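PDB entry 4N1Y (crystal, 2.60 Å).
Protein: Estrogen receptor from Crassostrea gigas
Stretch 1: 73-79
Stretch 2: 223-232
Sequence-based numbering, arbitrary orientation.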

# COMPACT_ATOMS: atom_id res chain seq x y z
N LEU B 73 16.22 -1.29 3.19
CA LEU B 73 15.24 -1.64 2.18
C LEU B 73 14.64 -3.02 2.44
O LEU B 73 13.42 -3.18 2.50
CB LEU B 73 15.90 -1.59 0.79
CG LEU B 73 16.14 -0.13 0.41
CD1 LEU B 73 16.75 -0.04 -0.94
CD2 LEU B 73 14.80 0.55 0.41
N ILE B 74 15.52 -3.99 2.64
CA ILE B 74 15.13 -5.34 2.99
C ILE B 74 14.26 -5.38 4.25
O ILE B 74 13.22 -6.06 4.28
CB ILE B 74 16.38 -6.20 3.22
CG1 ILE B 74 17.25 -6.22 1.97
CG2 ILE B 74 16.00 -7.60 3.66
CD1 ILE B 74 16.65 -7.01 0.86
N GLU B 75 14.67 -4.62 5.27
CA GLU B 75 13.92 -4.59 6.52
C GLU B 75 12.50 -4.07 6.30
O GLU B 75 11.55 -4.57 6.89
CB GLU B 75 14.64 -3.73 7.57
CG GLU B 75 15.73 -4.48 8.36
CD GLU B 75 16.57 -3.55 9.24
OE1 GLU B 75 16.28 -2.34 9.29
OE2 GLU B 75 17.53 -4.05 9.87
N CYS B 76 12.34 -3.12 5.39
CA CYS B 76 11.01 -2.61 5.15
C CYS B 76 10.12 -3.61 4.42
O CYS B 76 8.99 -3.85 4.85
CB CYS B 76 11.06 -1.30 4.36
SG CYS B 76 11.74 0.12 5.26
N CYS B 77 10.63 -4.24 3.37
CA CYS B 77 9.75 -4.88 2.40
C CYS B 77 9.84 -6.42 2.32
O CYS B 77 9.22 -7.01 1.42
CB CYS B 77 10.03 -4.31 1.01
SG CYS B 77 11.53 -5.01 0.28
N TRP B 78 10.56 -7.06 3.23
CA TRP B 78 10.79 -8.50 3.13
C TRP B 78 9.48 -9.26 3.09
O TRP B 78 9.31 -10.17 2.28
CB TRP B 78 11.64 -9.01 4.29
CG TRP B 78 11.04 -8.76 5.65
CD1 TRP B 78 11.05 -7.57 6.34
CD2 TRP B 78 10.39 -9.71 6.49
NE1 TRP B 78 10.42 -7.73 7.55
CE2 TRP B 78 9.99 -9.03 7.67
CE3 TRP B 78 10.07 -11.06 6.36
CZ2 TRP B 78 9.30 -9.66 8.70
CZ3 TRP B 78 9.38 -11.69 7.39
CH2 TRP B 78 9.01 -10.99 8.54
N MET B 79 8.54 -8.87 3.95
CA MET B 79 7.27 -9.59 4.00
C MET B 79 6.45 -9.40 2.73
O MET B 79 5.77 -10.32 2.29
CB MET B 79 6.46 -9.16 5.22
CG MET B 79 5.10 -9.85 5.33
SD MET B 79 5.26 -11.64 5.57
CE MET B 79 5.36 -11.69 7.36
N LEU B 223 17.40 -15.09 11.92
CA LEU B 223 17.24 -14.23 10.76
C LEU B 223 15.86 -13.61 10.70
O LEU B 223 15.73 -12.38 10.63
CB LEU B 223 17.48 -15.00 9.47
CG LEU B 223 17.27 -14.14 8.22
CD1 LEU B 223 18.30 -13.04 8.09
CD2 LEU B 223 17.23 -14.99 6.95
N LEU B 224 14.83 -14.45 10.78
CA LEU B 224 13.46 -13.97 10.75
C LEU B 224 13.22 -13.10 11.98
O LEU B 224 12.54 -12.08 11.94
CB LEU B 224 12.49 -15.14 10.71
CG LEU B 224 11.12 -14.84 10.13
CD1 LEU B 224 11.30 -14.07 8.86
CD2 LEU B 224 10.37 -16.11 9.84
N LYS B 225 13.79 -13.55 13.08
CA LYS B 225 13.64 -12.87 14.34
C LYS B 225 14.30 -11.46 14.31
O LYS B 225 13.75 -10.52 14.89
CB LYS B 225 14.18 -13.76 15.44
CG LYS B 225 14.23 -13.17 16.81
CD LYS B 225 15.12 -14.05 17.67
CE LYS B 225 14.72 -15.52 17.51
NZ LYS B 225 15.62 -16.45 18.26
N GLU B 226 15.43 -11.29 13.63
CA GLU B 226 16.03 -9.95 13.55
C GLU B 226 15.14 -9.06 12.70
O GLU B 226 14.99 -7.86 12.97
CB GLU B 226 17.47 -9.94 12.98
CG GLU B 226 18.48 -10.89 13.62
CD GLU B 226 19.82 -10.93 12.87
OE1 GLU B 226 19.80 -10.88 11.62
OE2 GLU B 226 20.89 -11.10 13.51
N MET B 227 14.56 -9.63 11.64
CA MET B 227 13.68 -8.85 10.79
C MET B 227 12.48 -8.32 11.56
O MET B 227 12.04 -7.20 11.34
CB MET B 227 13.21 -9.69 9.60
CG MET B 227 14.36 -10.14 8.77
SD MET B 227 15.21 -8.73 8.05
CE MET B 227 14.24 -8.47 6.58
N LEU B 228 11.98 -9.12 12.49
CA LEU B 228 10.80 -8.72 13.24
C LEU B 228 11.17 -7.62 14.22
O LEU B 228 10.41 -6.66 14.40
CB LEU B 228 10.20 -9.92 13.96
CG LEU B 228 9.52 -10.89 12.99
CD1 LEU B 228 9.03 -12.14 13.70
CD2 LEU B 228 8.39 -10.22 12.23
N ASP B 229 12.35 -7.73 14.81
CA ASP B 229 12.79 -6.78 15.83
C ASP B 229 13.33 -5.47 15.24
O ASP B 229 13.63 -4.54 15.98
CB ASP B 229 13.85 -7.42 16.73
CG ASP B 229 13.29 -8.54 17.60
OD1 ASP B 229 12.07 -8.56 17.87
OD2 ASP B 229 14.08 -9.43 18.00
N ALA B 230 13.41 -5.42 13.92
CA ALA B 230 13.80 -4.21 13.19
C ALA B 230 12.68 -3.18 13.14
O ALA B 230 12.90 -2.02 12.81
CB ALA B 230 14.26 -4.56 11.78
N GLN B 231 11.46 -3.61 13.45
CA GLN B 231 10.36 -2.67 13.59
C GLN B 231 10.19 -2.29 15.07
O GLN B 231 10.97 -1.49 15.60
CB GLN B 231 9.04 -3.26 13.07
CG GLN B 231 8.97 -4.01 11.70
CD GLN B 231 10.10 -3.77 10.70
OE1 GLN B 231 10.64 -2.67 10.57
NE2 GLN B 231 10.42 -4.82 9.94
N ASP B 232 9.18 -2.86 15.71
CA ASP B 232 8.88 -2.52 17.10
C ASP B 232 7.93 -3.55 17.71
O ASP B 232 8.34 -4.66 18.08
CB ASP B 232 8.27 -1.11 17.18
CG ASP B 232 8.11 -0.61 18.61
OD1 ASP B 232 8.56 -1.29 19.56
OD2 ASP B 232 7.54 0.49 18.78

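How do the two backbones meet? Helix 73-79 and helix 223-229 cross nearly at right angles, 102° between their N-to-C directions, with axes 9.7 Å apart at closest approach. The closest pair of CA atoms across the stretches is CA of Glu-75 and CA of Met-227, 6.0 Å apart, and side chains pack around this crossing.

Which bump fills which hollow? Met-227 points toward the first helix and folds its thioether, all three chi angles m, into the space between Ile-74, Glu-75 and Trp-78. Its CE lies 3.5 Å from CG2 of Ile-74 and 3.3 Å from CD1 of Trp-78, over one face of the indole. CB of Met-227 also sits over that face, 4.0 Å from the five-membered ring centroid, a CH-pi contact.

What else borders the indole? The CA-to-CB bond of Trp-78 points toward the second helix, where Leu-228 CD2 meets the ring edge at CZ2, 3.7 Å away, while Leu-224 CD1 approaches CZ3 obliquely at 3.4 Å. These leucine contacts are apolar and depend on close fit. NE2 of Gln-231 also sits at the edge, 3.8 Å from NE1 of Trp-78.

Where does polarity enter? Beyond the helix, the side chain of Gln-231 turns back, and its NE2 donates a hydrogen bond to O of Glu-75 at 3.3 Å. Nearby, the methyl CB of Ala-230 rests 3.6 Å from CD of Glu-75, a van der Waals contact.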